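Local coordinates for protein 3-oxoadipate enol-lactonase (Burkholderia xenovorans, PDB 2XUA) that probably hydrolyses 3-oxoadipate enol-lactone to 3-oxoadipate in the bacterial breakdown of catechol-type compounds, at residues 47-52 with 257-262; 76-81 with 103-108; 123-128 with 226-231. One frame throughout, in Å; residues are numbered along the deposited sequence.

Contact 1. Residues 47-52 with 257-262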
loop_
_atom_site.group_PDB
_atom_site.type_symbol
_atom_site.label_atom_id
_atom_site.label_comp_id
_atom_site.label_asym_id
_atom_site.label_seq_id
_atom_site.Cartn_x
_atom_site.Cartn_y
_atom_site.Cartn_z
ATOM N N ALA B 47 -0.383 3.683 14.484
ATOM C CA ALA B 47 -1.334 4.169 15.506
ATOM C C ALA B 47 -0.702 4.225 16.900
ATOM O O ALA B 47 -0.720 5.265 17.542
ATOM C CB ALA B 47 -2.618 3.313 15.514
ATOM N N ALA B 48 -0.122 3.123 17.372
ATOM C CA ALA B 48 0.488 3.089 18.665
ATOM C C ALA B 48 1.724 3.987 18.753
ATOM O O ALA B 48 1.974 4.574 19.794
ATOM C CB ALA B 48 0.836 1.628 19.105
ATOM N N LEU B 49 2.494 4.116 17.680
ATOM C CA LEU B 49 3.694 4.924 17.766
ATOM C C LEU B 49 3.383 6.419 17.737
ATOM O O LEU B 49 4.027 7.188 18.411
ATOM C CB LEU B 49 4.647 4.586 16.630
ATOM C CG LEU B 49 5.416 3.259 16.730
ATOM C CD1 LEU B 49 6.070 3.119 15.343
ATOM C CD2 LEU B 49 6.520 3.242 17.837
ATOM N N SER B 50 2.364 6.795 16.964
ATOM C CA SER B 50 1.813 8.162 16.899
ATOM C C SER B 50 1.341 8.696 18.188
ATOM O O SER B 50 1.126 9.888 18.274
ATOM C CB SER B 50 0.503 8.184 16.029
ATOM O OG SER B 50 0.916 8.042 14.706
ATOM N N LYS B 51 1.035 7.817 19.142
ATOM C CA LYS B 51 0.572 8.266 20.439
ATOM C C LYS B 51 1.736 8.838 21.229
ATOM O O LYS B 51 1.573 9.800 21.970
ATOM C CB LYS B 51 -0.084 7.153 21.193
ATOM C CG LYS B 51 -1.347 6.697 20.484
ATOM C CD LYS B 51 -2.418 6.266 21.437
ATOM C CE LYS B 51 -2.086 4.969 22.162
ATOM N NZ LYS B 51 -3.362 4.319 22.592
ATOM N N HIS B 52 2.912 8.277 21.002
ATOM C CA HIS B 52 4.086 8.634 21.775
ATOM C C HIS B 52 5.125 9.423 21.037
ATOM O O HIS B 52 5.941 10.006 21.672
ATOM C CB HIS B 52 4.685 7.363 22.356
ATOM C CG HIS B 52 3.720 6.630 23.223
ATOM N ND1 HIS B 52 3.384 7.068 24.488
ATOM C CD2 HIS B 52 2.944 5.540 22.977
ATOM C CE1 HIS B 52 2.453 6.265 24.992
ATOM N NE2 HIS B 52 2.190 5.316 24.103
ATOM N N THR B 257 6.220 -4.433 22.243
ATOM C CA THR B 257 7.615 -4.535 22.602
ATOM C C THR B 257 8.381 -3.256 22.262
ATOM O O THR B 257 9.130 -2.748 23.088
ATOM C CB THR B 257 8.282 -5.735 21.893
ATOM O OG1 THR B 257 7.510 -6.929 22.170
ATOM C CG2 THR B 257 9.687 -5.910 22.404
ATOM N N VAL B 258 8.205 -2.774 21.036
ATOM C CA VAL B 258 8.894 -1.603 20.551
ATOM C C VAL B 258 8.408 -0.373 21.346
ATOM O O VAL B 258 9.238 0.410 21.769
ATOM C CB VAL B 258 8.750 -1.445 19.040
ATOM C CG1 VAL B 258 9.439 -0.219 18.571
ATOM C CG2 VAL B 258 9.510 -2.634 18.354
ATOM N N VAL B 259 7.104 -0.274 21.627
ATOM C CA VAL B 259 6.607 0.907 22.355
ATOM C C VAL B 259 7.156 0.939 23.801
ATOM O O VAL B 259 7.644 1.983 24.246
ATOM C CB VAL B 259 5.109 1.118 22.218
ATOM C CG1 VAL B 259 4.582 2.320 23.138
ATOM C CG2 VAL B 259 4.742 1.418 20.735
ATOM N N ASP B 260 7.121 -0.196 24.523
ATOM C CA ASP B 260 7.528 -0.200 25.927
ATOM C C ASP B 260 9.018 0.099 26.012
ATOM O O ASP B 260 9.453 0.888 26.866
ATOM C CB ASP B 260 7.202 -1.536 26.630
ATOM C CG ASP B 260 5.700 -1.845 26.689
ATOM O OD1 ASP B 260 4.803 -0.987 26.457
ATOM O OD2 ASP B 260 5.409 -3.013 26.967
ATOM N N PHE B 261 9.803 -0.479 25.095
ATOM C CA PHE B 261 11.249 -0.238 25.046
ATOM C C PHE B 261 11.560 1.228 24.759
ATOM O O PHE B 261 12.442 1.806 25.373
ATOM C CB PHE B 261 11.992 -1.142 24.019
ATOM C CG PHE B 261 13.401 -0.726 23.756
ATOM C CD1 PHE B 261 14.410 -0.932 24.713
ATOM C CD2 PHE B 261 13.736 -0.068 22.579
ATOM C CE1 PHE B 261 15.744 -0.494 24.466
ATOM C CE2 PHE B 261 15.065 0.380 22.342
ATOM C CZ PHE B 261 16.055 0.152 23.286
ATOM N N LEU B 262 10.861 1.838 23.818
ATOM C CA LEU B 262 11.258 3.194 23.405
ATOM C C LEU B 262 10.756 4.277 24.366
ATOM O O LEU B 262 11.272 5.416 24.354
ATOM C CB LEU B 262 10.847 3.515 21.971
ATOM C CG LEU B 262 11.552 2.723 20.864
ATOM C CD1 LEU B 262 10.884 3.078 19.516
ATOM C CD2 LEU B 262 13.048 2.952 20.819
#
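V259 meets A48, L49 and H52 where two helices of the alpha/beta hydrolase fold, 43-52 and the C-terminal 251-263, run side by side. Their short segments are nearly parallel, with 14° between the axes and a closest approach of 10.3 Å. That spacing requires side chains to bridge the gap, and no hydrogen bond crosses it.

The aliphatic contacts use one branch of V259. Its CG2 lies 3.9 Å from L49 CD2 and 4.2 Å from A48 CB. L49 points its CB neither at the partner helix nor from it; with chi1 -74° and an extended second torsion, the chain carries CD2 across, and the two side chains pass in opposite directions. The same leucine also rests on I29 and L31 of strand 28-32, and L262 on I29, so both helices are seated on that strand. H52 and A48 find further partners on the opposite helix in T263 and T255.

The aromatic contact uses the other branch. V259 CG1 is anti to the backbone N (chi1 174°), which brings it to the more exposed margin, where the H52 side chain crosses V259 at about a right angle. CG1 approaches the imidazole obliquely, 3.6 Å from H52 CD2 and 4.0 Å from H52 NE2.

Contact 2. Residues 76-81 with 103-108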
loop_
_atom_site.group_PDB
_atom_site.type_symbol
_atom_site.label_atom_id
_atom_site.label_comp_id
_atom_site.label_asym_id
_atom_site.label_seq_id
_atom_site.Cartn_x
_atom_site.Cartn_y
_atom_site.Cartn_z
ATOM N N GLU B 76 26.584 2.949 3.157
ATOM C CA GLU B 76 26.807 4.403 3.308
ATOM C C GLU B 76 25.803 5.240 2.551
ATOM O O GLU B 76 25.466 6.362 2.988
ATOM C CB GLU B 76 28.226 4.864 2.867
ATOM C CG GLU B 76 29.347 4.321 3.706
ATOM C CD GLU B 76 29.681 2.857 3.433
ATOM O OE1 GLU B 76 29.530 2.428 2.288
ATOM O OE2 GLU B 76 30.067 2.138 4.380
ATOM N N GLN B 77 25.351 4.779 1.398
ATOM C CA GLN B 77 24.317 5.529 0.728
ATOM C C GLN B 77 23.026 5.409 1.592
ATOM O O GLN B 77 22.295 6.391 1.827
ATOM C CB GLN B 77 24.036 5.023 -0.674
ATOM C CG GLN B 77 24.981 5.607 -1.771
ATOM C CD GLN B 77 24.940 4.759 -3.009
ATOM O OE1 GLN B 77 24.661 3.565 -2.918
ATOM N NE2 GLN B 77 25.191 5.365 -4.182
ATOM N N LEU B 78 22.766 4.207 2.063
ATOM C CA LEU B 78 21.539 3.959 2.826
ATOM C C LEU B 78 21.501 4.724 4.128
ATOM O O LEU B 78 20.441 5.205 4.540
ATOM C CB LEU B 78 21.300 2.456 3.039
ATOM C CG LEU B 78 21.204 1.554 1.798
ATOM C CD1 LEU B 78 21.206 0.137 2.306
ATOM C CD2 LEU B 78 19.944 1.800 0.934
ATOM N N THR B 79 22.627 4.830 4.795
ATOM C CA THR B 79 22.696 5.566 6.028
ATOM C C THR B 79 22.505 7.074 5.733
ATOM O O THR B 79 21.769 7.770 6.455
ATOM C CB THR B 79 24.017 5.289 6.742
ATOM O OG1 THR B 79 24.112 3.898 7.054
ATOM C CG2 THR B 79 24.081 5.987 8.110
ATOM N N GLY B 80 23.156 7.552 4.675
ATOM C CA GLY B 80 23.136 8.949 4.303
ATOM C C GLY B 80 21.765 9.391 3.806
ATOM O O GLY B 80 21.375 10.565 3.923
ATOM N N ASP B 81 21.030 8.431 3.253
ATOM C CA ASP B 81 19.663 8.663 2.894
ATOM C C ASP B 81 18.848 9.050 4.145
ATOM O O ASP B 81 18.100 10.017 4.080
ATOM C CB ASP B 81 19.086 7.437 2.200
ATOM C CG ASP B 81 19.592 7.293 0.792
ATOM O OD1 ASP B 81 20.348 8.185 0.288
ATOM O OD2 ASP B 81 19.199 6.327 0.142
ATOM N N GLY B 103 17.096 -2.815 9.888
ATOM C CA GLY B 103 17.821 -3.032 11.161
ATOM C C GLY B 103 19.306 -2.854 10.927
ATOM O O GLY B 103 19.980 -2.227 11.747
ATOM N N LEU B 104 19.802 -3.401 9.805
ATOM C CA LEU B 104 21.235 -3.221 9.369
ATOM C C LEU B 104 21.648 -1.725 9.238
ATOM O O LEU B 104 22.690 -1.272 9.799
ATOM C CB LEU B 104 21.453 -4.026 8.066
ATOM C CG LEU B 104 22.865 -4.013 7.445
ATOM C CD1 LEU B 104 23.902 -4.639 8.346
ATOM C CD2 LEU B 104 22.874 -4.621 6.030
ATOM N N THR B 105 20.814 -0.937 8.543
ATOM C CA THR B 105 20.948 0.541 8.496
ATOM C C THR B 105 20.985 1.160 9.907
ATOM O O THR B 105 21.736 2.146 10.205
ATOM C CB THR B 105 19.759 1.102 7.700
ATOM O OG1 THR B 105 19.783 0.536 6.395
ATOM C CG2 THR B 105 19.829 2.638 7.547
ATOM N N GLY B 106 20.164 0.607 10.790
ATOM C CA GLY B 106 20.087 1.081 12.137
ATOM C C GLY B 106 21.372 0.776 12.904
ATOM O O GLY B 106 21.829 1.586 13.726
ATOM N N VAL B 107 21.960 -0.400 12.648
ATOM C CA VAL B 107 23.286 -0.678 13.235
ATOM C C VAL B 107 24.291 0.350 12.741
ATOM O O VAL B 107 25.003 0.899 13.560
ATOM C CB VAL B 107 23.790 -2.137 12.927
ATOM C CG1 VAL B 107 25.256 -2.316 13.333
ATOM C CG2 VAL B 107 22.858 -3.149 13.577
ATOM N N ALA B 108 24.361 0.623 11.436
ATOM C CA ALA B 108 25.274 1.651 10.913
ATOM C C ALA B 108 25.029 3.041 11.535
ATOM O O ALA B 108 25.990 3.795 11.864
ATOM C CB ALA B 108 25.198 1.750 9.457
#
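T105 lies against L78 and T79 where helices 75-88 and 101-112 cross steeply. The axes of the two short segments pass 9.4 Å apart at a signed angle of -81°, and the nearest CA atoms, of T79 and T105, are 5.9 Å apart. From the T105 CB the side chain forks. OG1 stands beside the backbone N (chi1 -59°), which turns it back along its own helix to hydrogen-bond M101 O; across the interface it lies 4.2 Å from L78 CB. The other branch, CG2, reaches the partner backbone, 4.0 Å from L78 O. The T105 side chain also touches I75 and V82 of helix 75-88.

T79 uses its hydroxyl in the same way, bonded to I75 O one turn back, but here OG1 also meets the partner helix, 3.4 Å from A108 CB. Both buried hydroxyls thus have acceptors within their own helices, and the crossing itself is made by van der Waals contact, without a hydrogen bond between the segments.

A salt bridge from E76 to R112 links the two helices beyond this crossing. Helix 101-112 follows strand 94-99 through the probable nucleophile elbow, whereas helix 75-88 precedes that strand; L78 also reaches N189 and A192 of helix 183-195.

Contact 3. Residues 123-128 with 226-231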
loop_
_atom_site.group_PDB
_atom_site.type_symbol
_atom_site.label_atom_id
_atom_site.label_comp_id
_atom_site.label_asym_id
_atom_site.label_seq_id
_atom_site.Cartn_x
_atom_site.Cartn_y
_atom_site.Cartn_z
ATOM N N CYS B 123 15.346 -5.065 14.157
ATOM C CA CYS B 123 14.316 -6.109 14.068
ATOM C C CYS B 123 14.555 -7.058 12.881
ATOM O O CYS B 123 14.876 -6.626 11.779
ATOM C CB CYS B 123 12.948 -5.460 13.949
ATOM S SG CYS B 123 12.601 -4.328 15.363
ATOM N N ASN B 124 14.406 -8.358 13.141
ATOM C CA ASN B 124 14.640 -9.389 12.141
ATOM C C ASN B 124 15.855 -9.103 11.322
ATOM O O ASN B 124 15.798 -9.040 10.143
ATOM C CB ASN B 124 13.378 -9.533 11.250
ATOM C CG ASN B 124 12.233 -10.061 12.015
ATOM O OD1 ASN B 124 12.178 -11.284 12.322
ATOM N ND2 ASN B 124 11.336 -9.168 12.433
ATOM N N THR B 125 16.991 -8.935 11.988
ATOM C CA THR B 125 18.158 -8.408 11.321
ATOM C C THR B 125 19.443 -9.083 11.866
ATOM O O THR B 125 19.361 -10.008 12.676
ATOM C CB THR B 125 18.206 -6.840 11.456
ATOM O OG1 THR B 125 19.181 -6.348 10.557
ATOM C CG2 THR B 125 18.614 -6.430 12.841
ATOM N N ALA B 126 20.624 -8.614 11.436
ATOM C CA ALA B 126 21.908 -9.172 11.899
ATOM C C ALA B 126 22.902 -8.110 11.482
ATOM O O ALA B 126 22.578 -7.310 10.576
ATOM C CB ALA B 126 22.286 -10.491 11.108
ATOM N N ALA B 127 24.105 -8.120 12.075
ATOM C CA ALA B 127 25.149 -7.161 11.674
ATOM C C ALA B 127 25.795 -7.522 10.321
ATOM O O ALA B 127 26.467 -6.666 9.698
ATOM C CB ALA B 127 26.209 -7.004 12.773
ATOM N N ARG B 128 25.585 -8.772 9.899
ATOM C CA ARG B 128 25.887 -9.273 8.556
ATOM C C ARG B 128 24.728 -10.229 8.154
ATOM O O ARG B 128 24.489 -11.280 8.782
ATOM C CB ARG B 128 27.344 -9.870 8.480
ATOM C CG ARG B 128 27.613 -11.000 7.463
ATOM C CD ARG B 128 27.178 -10.658 6.091
ATOM N NE ARG B 128 27.999 -11.207 5.006
ATOM C CZ ARG B 128 27.637 -11.147 3.719
ATOM N NH1 ARG B 128 26.467 -10.597 3.375
ATOM N NH2 ARG B 128 28.427 -11.603 2.775
ATOM N N ARG B 226 20.717 -12.727 18.930
ATOM C CA ARG B 226 21.565 -12.840 20.133
ATOM C C ARG B 226 23.016 -12.321 20.015
ATOM O O ARG B 226 23.471 -11.568 20.877
ATOM C CB ARG B 226 21.414 -14.245 20.698
ATOM C CG ARG B 226 19.921 -14.561 21.071
ATOM C CD ARG B 226 19.737 -15.860 21.790
ATOM N NE ARG B 226 20.076 -16.994 20.918
ATOM C CZ ARG B 226 19.213 -17.737 20.196
ATOM N NH1 ARG B 226 17.901 -17.515 20.235
ATOM N NH2 ARG B 226 19.676 -18.736 19.445
ATOM N N GLU B 227 23.748 -12.666 18.957
ATOM C CA GLU B 227 25.110 -12.145 18.807
ATOM C C GLU B 227 25.057 -10.620 18.750
ATOM O O GLU B 227 25.900 -9.926 19.334
ATOM C CB GLU B 227 25.769 -12.615 17.522
ATOM C CG GLU B 227 26.208 -14.049 17.494
ATOM C CD GLU B 227 26.597 -14.416 16.068
ATOM O OE1 GLU B 227 27.617 -13.835 15.621
ATOM O OE2 GLU B 227 25.854 -15.206 15.394
ATOM N N LEU B 228 24.068 -10.120 17.998
ATOM C CA LEU B 228 23.923 -8.691 17.867
ATOM C C LEU B 228 23.674 -8.075 19.235
ATOM O O LEU B 228 24.330 -7.095 19.580
ATOM C CB LEU B 228 22.831 -8.326 16.853
ATOM C CG LEU B 228 22.817 -6.878 16.355
ATOM C CD1 LEU B 228 21.774 -6.631 15.239
ATOM C CD2 LEU B 228 22.406 -6.103 17.519
ATOM N N ALA B 229 22.764 -8.656 20.010
ATOM C CA ALA B 229 22.378 -8.099 21.279
ATOM C C ALA B 229 23.593 -8.206 22.216
ATOM O O ALA B 229 23.765 -7.377 23.125
ATOM C CB ALA B 229 21.195 -8.871 21.883
ATOM N N GLN B 230 24.427 -9.222 22.011
ATOM C CA GLN B 230 25.511 -9.443 22.966
ATOM C C GLN B 230 26.693 -8.547 22.628
ATOM O O GLN B 230 27.461 -8.169 23.522
ATOM C CB GLN B 230 25.812 -10.955 23.156
ATOM C CG GLN B 230 24.684 -11.688 24.024
ATOM C CD GLN B 230 24.523 -13.286 23.840
ATOM O OE1 GLN B 230 25.330 -13.965 23.220
ATOM N NE2 GLN B 230 23.416 -13.832 24.377
ATOM N N ALA B 231 26.830 -8.167 21.360
ATOM C CA ALA B 231 27.867 -7.183 20.999
ATOM C C ALA B 231 27.594 -5.804 21.607
ATOM O O ALA B 231 28.526 -5.003 21.803
ATOM C CB ALA B 231 27.980 -7.048 19.536
#
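The peptide group joining A126 to A127 turns one face to L228, whose CD1 methyl lies on that side, 4.2 Å from A126 C and equally 4.2 Å from A127 N. Measured against the plane of this peptide, the methyl stands about 3.9 Å above it, displaced from above the A126 carbonyl carbon by about 1.5 Å, away from the oxygen and toward the side of A126 CA and A127 N. Most of the separation is vertical, and the contact is a methyl laid on a flat backbone group. Beyond the oxygen end of the same group is L104, from helix 101-112.

The same L228 CD1 also meets a side chain, lying 4.0 Å from T125 CG2, where the two side chains approach at a slant. T125 places CG2 between its backbone N and carbonyl carbon, with OG1 opposite the backbone N (chi1 -167°). This divides its work: the methyl goes to the leucine, while the hydroxyl is hydrogen-bonded to S100 O. L228 is extended in both torsions (chi1 -165°, chi2 174°), which carries its tip from helix 222-231 to the loop. It also touches V211 of strand 209-214. No hydrogen bond joins the two segments.

The loop itself is fixed from elsewhere. Backbone bonds tie C123 to G98 and S100, N124 to I212, and A127 to L198, while R128 forms a salt bridge with D194 of helix 183-195. This is the exit of strand 117-123, at the C-terminal ends of the parallel strands of the alpha/beta hydrolase sheet, where the chain enters helices that probably form the cap, close to a probable Ser-His-Asp triad of S100, H244 and D217.

How the contacts relate
From the N terminus, the chain passes 47-52 first, and contact 1 closes only near the C terminus at 257-262, so its long loop encloses both others. Within it, contact 2 closes a short loop between 76-81 and 103-108 before contact 3 opens at 123-128; these two are in series, and contact 3 closes at 226-231 after helices 132-145 to 183-195, which probably form the cap. Contact 1 joins helices on one side of the central sheet, while contacts 2 and 3 involve helices on the other. Contacts 2 and 3 touch: L104 N is 3.1 Å from T125 OG1, whereas contacts 1 and 3 stay about 5 Å apart at their nearest atoms.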